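Local coordinates for enoyl-acyl carrier protein reductase (Uncultured bacterium, PDB 6KIA) that binds NADH and, as an enoyl-acyl carrier protein reductase, probably reduces the enoyl double bond of acyl carrier protein-bound intermediates in fatty acid synthesis, at residues Asn211-Leu216 / Met267-Ile272; Ile272-Trp277 / Gly419-Leu424. All blocks are in the same frame, centred on the assembly; numbering follows the deposited sequence.

Contact 1: residues Asn211-Leu216 / Met267-Ile272; sequences NTFLHL and MRLERI
With CG anti to the backbone N (chi1 -175°) and the chain extended as far as NE, Arg-268 reaches across to Asn-211, whose own CG lies beside its backbone N. These residues belong to segments of helices 196-219 and 263-278 that run nearly parallel, their axes 9.1 Å apart and at 22°, against the Rossmann-type sheet. Phe-213, its CG also anti to N, packs its side chain on Tyr-236 and Ala-238 of strand 234-240 and on Ala-283 of strand 283-287, and its ring meets His-159 edge-to-face. Beside it, Leu-269 CD1 presses obliquely on the ring base, 3.5 Å from Phe-213 CB. Ile-272 touches the other helix with both branches: CG2 meets Phe-213 CD2 at 3.9 Å and lies 3.9 Å from Leu-214 CA, while CD1 reaches Leu-214 CB. The side chain of Leu-269 comes about 6 Å from the bound NADH. The apolar packing gives way to a polar pair at Arg-268. There, amide and guanidinium planes stand 78° apart, and Asn-211 OD1 accepts twice: from a water that also bridges to Arg-268 NH2, and on a lone pair from Arg-268 NE, 2.9 Å away and in the guanidinium plane.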
# COMPACT_ATOMS: atom_id res chain seq x y z
N ASN A 211 -10.10 8.58 -0.61
CA ASN A 211 -11.49 8.82 -0.21
C ASN A 211 -12.26 7.58 0.25
O ASN A 211 -13.18 7.69 1.05
CB ASN A 211 -12.22 9.51 -1.35
CG ASN A 211 -11.67 10.90 -1.62
OD1 ASN A 211 -11.04 11.50 -0.75
ND2 ASN A 211 -11.91 11.41 -2.82
N THR A 212 -11.87 6.41 -0.23
CA THR A 212 -12.41 5.15 0.27
C THR A 212 -12.26 5.00 1.80
O THR A 212 -13.10 4.37 2.44
CB THR A 212 -11.72 3.95 -0.40
OG1 THR A 212 -10.29 4.12 -0.31
CG2 THR A 212 -12.09 3.86 -1.87
N PHE A 213 -11.18 5.54 2.38
CA PHE A 213 -10.99 5.51 3.84
C PHE A 213 -12.03 6.37 4.52
O PHE A 213 -12.57 5.99 5.56
CB PHE A 213 -9.58 5.99 4.20
CG PHE A 213 -9.14 5.66 5.61
CD1 PHE A 213 -9.31 4.39 6.15
CD2 PHE A 213 -8.45 6.61 6.34
CE1 PHE A 213 -8.84 4.09 7.44
CE2 PHE A 213 -7.99 6.33 7.62
CZ PHE A 213 -8.18 5.06 8.17
N LEU A 214 -12.32 7.53 3.92
CA LEU A 214 -13.35 8.40 4.46
C LEU A 214 -14.70 7.70 4.37
O LEU A 214 -15.50 7.78 5.30
CB LEU A 214 -13.41 9.74 3.72
CG LEU A 214 -14.58 10.64 4.17
CD1 LEU A 214 -14.37 11.11 5.62
CD2 LEU A 214 -14.78 11.82 3.23
N HIS A 215 -14.96 7.02 3.25
CA HIS A 215 -16.24 6.34 3.07
C HIS A 215 -16.37 5.20 4.05
O HIS A 215 -17.46 4.87 4.50
CB HIS A 215 -16.39 5.84 1.64
CG HIS A 215 -16.39 6.94 0.64
ND1 HIS A 215 -17.02 8.14 0.87
CD2 HIS A 215 -15.81 7.03 -0.58
CE1 HIS A 215 -16.83 8.94 -0.17
NE2 HIS A 215 -16.11 8.29 -1.07
N LEU A 216 -15.23 4.60 4.40
CA LEU A 216 -15.22 3.56 5.40
C LEU A 216 -15.58 4.12 6.76
O LEU A 216 -16.45 3.58 7.46
CB LEU A 216 -13.84 2.90 5.46
CG LEU A 216 -13.57 2.01 6.67
CD1 LEU A 216 -14.62 0.89 6.82
CD2 LEU A 216 -12.16 1.48 6.59
N MET A 267 -1.17 11.55 0.87
CA MET A 267 -1.22 12.65 1.84
C MET A 267 -2.66 13.04 2.15
O MET A 267 -2.99 13.47 3.28
CB MET A 267 -0.39 13.84 1.36
CG MET A 267 1.09 13.55 1.51
SD MET A 267 2.15 14.95 1.01
CE MET A 267 1.87 14.98 -0.74
N ARG A 268 -3.55 12.85 1.19
CA ARG A 268 -4.96 13.08 1.45
C ARG A 268 -5.50 12.02 2.43
O ARG A 268 -6.30 12.32 3.32
CB ARG A 268 -5.76 13.05 0.15
CG ARG A 268 -7.23 13.40 0.33
CD ARG A 268 -7.95 13.43 -1.01
NE ARG A 268 -9.34 13.86 -0.83
CZ ARG A 268 -9.74 15.13 -0.80
NH1 ARG A 268 -8.86 16.11 -0.98
NH2 ARG A 268 -11.01 15.41 -0.61
N LEU A 269 -5.02 10.80 2.28
CA LEU A 269 -5.34 9.71 3.22
C LEU A 269 -4.93 10.08 4.64
O LEU A 269 -5.72 9.91 5.60
CB LEU A 269 -4.64 8.43 2.78
CG LEU A 269 -4.79 7.19 3.67
CD1 LEU A 269 -6.21 6.64 3.55
CD2 LEU A 269 -3.74 6.14 3.29
N GLU A 270 -3.71 10.58 4.78
CA GLU A 270 -3.24 11.07 6.08
C GLU A 270 -4.16 12.15 6.65
O GLU A 270 -4.54 12.11 7.83
CB GLU A 270 -1.82 11.61 5.97
CG GLU A 270 -0.80 10.54 5.69
CD GLU A 270 0.55 11.11 5.34
OE1 GLU A 270 0.63 12.32 5.01
OE2 GLU A 270 1.53 10.34 5.36
N ARG A 271 -4.53 13.12 5.81
CA ARG A 271 -5.42 14.19 6.28
C ARG A 271 -6.78 13.67 6.75
O ARG A 271 -7.34 14.16 7.73
CB ARG A 271 -5.61 15.25 5.20
CG ARG A 271 -4.36 16.07 4.94
CD ARG A 271 -4.62 17.32 4.09
NE ARG A 271 -5.30 17.07 2.82
CZ ARG A 271 -4.68 16.74 1.69
NH1 ARG A 271 -3.36 16.61 1.66
NH2 ARG A 271 -5.39 16.55 0.59
N ILE A 272 -7.32 12.67 6.05
CA ILE A 272 -8.58 12.05 6.47
C ILE A 272 -8.42 11.44 7.88
O ILE A 272 -9.28 11.65 8.76
CB ILE A 272 -9.04 10.97 5.46
CG1 ILE A 272 -9.49 11.63 4.16
CG2 ILE A 272 -10.17 10.12 6.04
CD1 ILE A 272 -9.56 10.69 2.97
O HOH W 1 -12.31 13.18 1.14

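Contact 2: residues Ile272-Trp277 / Gly419-Leu424; sequences IAEDAW and GPVLWL
Pro-420 leads into strand 421-423, paired parallel with 283-287 in the Rossmann-type sheet, and meets the C-terminal part of helix 263-278, which packs on that sheet. The tight part is built on Trp-277. Its CG is anti to the backbone N (chi1 -171°), and chi2 of -85° turns the indole so that one face lies against the Gly-419 to Pro-420 backbone and the proline ring. Pro-420 CD sits over the five-membered ring, 3.9 Å from its centroid and 12° off the normal, while Gly-419 CA stands over the six-membered ring at 3.8 Å from that centroid. Two CH-pi contacts therefore share the same face, with the peptide between them laid across the indole. Pro-420 CB closes on the root of the side chain, 3.7 Å from Trp-277 CB. Deeper toward the sheet, Ala-273 CB touches Pro-420 O at 3.5 Å, and this small methyl also rests on Val-285.

At Glu-274 the contact is sparser, a few touches in place of a whole ring face. With CG beside its backbone N and the chain extended beyond it, Glu-274 crosses Pro-420 at about a right angle; its CG is 3.9 Å from Pro-420 CG and 4.0 Å from Val-421 CG2. The aliphatic stem meets both neighbours, and OE2 comes beside Val-421 CG2.

Gly-419 O is hydrogen-bonded to Thr-284 OG1 and the Pro-420 backbone to Val-285, both on strand 283-287, while Lys-282 makes a cation-pi contact with the indole. No hydrogen bond joins the two segments, so an apolar, aromatic-face contact holds the helix to the strand entrance without directional bonds between them.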
# COMPACT_ATOMS: atom_id res chain seq x y z
N ILE A 272 -7.32 12.67 6.05
CA ILE A 272 -8.58 12.05 6.47
C ILE A 272 -8.42 11.44 7.88
O ILE A 272 -9.28 11.65 8.76
CB ILE A 272 -9.04 10.97 5.46
CG1 ILE A 272 -9.49 11.63 4.16
CG2 ILE A 272 -10.17 10.12 6.04
CD1 ILE A 272 -9.56 10.69 2.97
N ALA A 273 -7.31 10.75 8.11
CA ALA A 273 -7.04 10.19 9.44
C ALA A 273 -6.94 11.27 10.51
O ALA A 273 -7.47 11.13 11.61
CB ALA A 273 -5.76 9.35 9.44
N GLU A 274 -6.22 12.35 10.20
CA GLU A 274 -6.05 13.44 11.17
C GLU A 274 -7.39 14.11 11.50
O GLU A 274 -7.69 14.35 12.69
CB GLU A 274 -5.05 14.46 10.63
CG GLU A 274 -3.65 13.89 10.50
CD GLU A 274 -2.69 14.79 9.74
OE1 GLU A 274 -3.14 15.54 8.85
OE2 GLU A 274 -1.48 14.75 10.04
N ASP A 275 -8.22 14.33 10.49
CA ASP A 275 -9.54 14.95 10.69
C ASP A 275 -10.40 14.05 11.56
O ASP A 275 -11.06 14.52 12.49
CB ASP A 275 -10.29 15.19 9.38
CG ASP A 275 -9.64 16.23 8.48
OD1 ASP A 275 -8.91 17.11 8.98
OD2 ASP A 275 -9.95 16.21 7.26
N ALA A 276 -10.39 12.75 11.26
CA ALA A 276 -11.15 11.78 12.05
C ALA A 276 -10.67 11.73 13.51
O ALA A 276 -11.48 11.64 14.44
CB ALA A 276 -11.11 10.38 11.40
N TRP A 277 -9.35 11.76 13.70
CA TRP A 277 -8.75 11.69 15.02
C TRP A 277 -9.19 12.87 15.89
O TRP A 277 -9.46 12.71 17.09
CB TRP A 277 -7.22 11.65 14.93
CG TRP A 277 -6.51 11.37 16.22
CD1 TRP A 277 -6.15 12.27 17.19
CD2 TRP A 277 -6.02 10.10 16.68
NE1 TRP A 277 -5.48 11.64 18.21
CE2 TRP A 277 -5.37 10.31 17.92
CE3 TRP A 277 -6.04 8.80 16.14
CZ2 TRP A 277 -4.77 9.27 18.65
CZ3 TRP A 277 -5.45 7.77 16.87
CH2 TRP A 277 -4.82 8.01 18.10
N GLY A 419 -1.16 8.01 17.56
CA GLY A 419 -1.63 9.12 16.76
C GLY A 419 -2.25 8.70 15.44
O GLY A 419 -2.28 7.52 15.11
N PRO A 420 -2.73 9.68 14.67
CA PRO A 420 -3.42 9.39 13.41
C PRO A 420 -2.50 8.95 12.27
O PRO A 420 -2.99 8.38 11.30
CB PRO A 420 -4.10 10.72 13.08
CG PRO A 420 -3.26 11.76 13.75
CD PRO A 420 -2.75 11.12 15.01
N VAL A 421 -1.21 9.29 12.34
CA VAL A 421 -0.25 8.96 11.29
C VAL A 421 1.08 8.55 11.91
O VAL A 421 1.68 9.32 12.69
CB VAL A 421 -0.01 10.16 10.32
CG1 VAL A 421 0.89 9.71 9.17
CG2 VAL A 421 -1.32 10.75 9.79
N LEU A 422 1.52 7.33 11.62
CA LEU A 422 2.72 6.78 12.21
C LEU A 422 3.57 6.09 11.16
O LEU A 422 3.06 5.31 10.36
CB LEU A 422 2.37 5.78 13.32
CG LEU A 422 1.59 6.33 14.51
CD1 LEU A 422 1.14 5.19 15.43
CD2 LEU A 422 2.50 7.32 15.25
N TRP A 423 4.87 6.37 11.18
CA TRP A 423 5.80 5.68 10.29
C TRP A 423 6.34 4.41 10.96
O TRP A 423 6.83 4.45 12.11
CB TRP A 423 6.96 6.59 9.90
CG TRP A 423 6.81 7.44 8.67
CD1 TRP A 423 7.44 7.26 7.46
CD2 TRP A 423 6.02 8.63 8.53
NE1 TRP A 423 7.11 8.27 6.61
CE2 TRP A 423 6.22 9.11 7.21
CE3 TRP A 423 5.15 9.33 9.38
CZ2 TRP A 423 5.59 10.27 6.74
CZ3 TRP A 423 4.54 10.49 8.89
CH2 TRP A 423 4.75 10.94 7.59
N LEU A 424 6.30 3.30 10.22
CA LEU A 424 6.98 2.07 10.60
C LEU A 424 8.21 1.96 9.71
O LEU A 424 8.10 1.53 8.56
CB LEU A 424 6.06 0.86 10.41
CG LEU A 424 4.69 0.97 11.10
CD1 LEU A 424 3.89 -0.30 10.87
CD2 LEU A 424 4.90 1.20 12.60

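Both contacts use helix 263-278 and share Ile-272, whose side chain serves contact 1 alone; successive parts of the helix thus face helix 196-219 and the entrance of strand 421-423. Both are partly buried, and neither is wholly core or surface. They meet where Phe-213 CE2 packs on Ala-273 CB and where Glu-270 OE2, hydrogen-bonded to His-242 and Asn-287, lies against Val-421 and Trp-423. Their chemistry differs: contact 1, a helix-helix interface nearer the NADH, combines apolar packing with a hydrogen bond and a bridging water, whereas contact 2, a helix-to-strand interface farther from the cofactor, uses aromatic-face and apolar contacts.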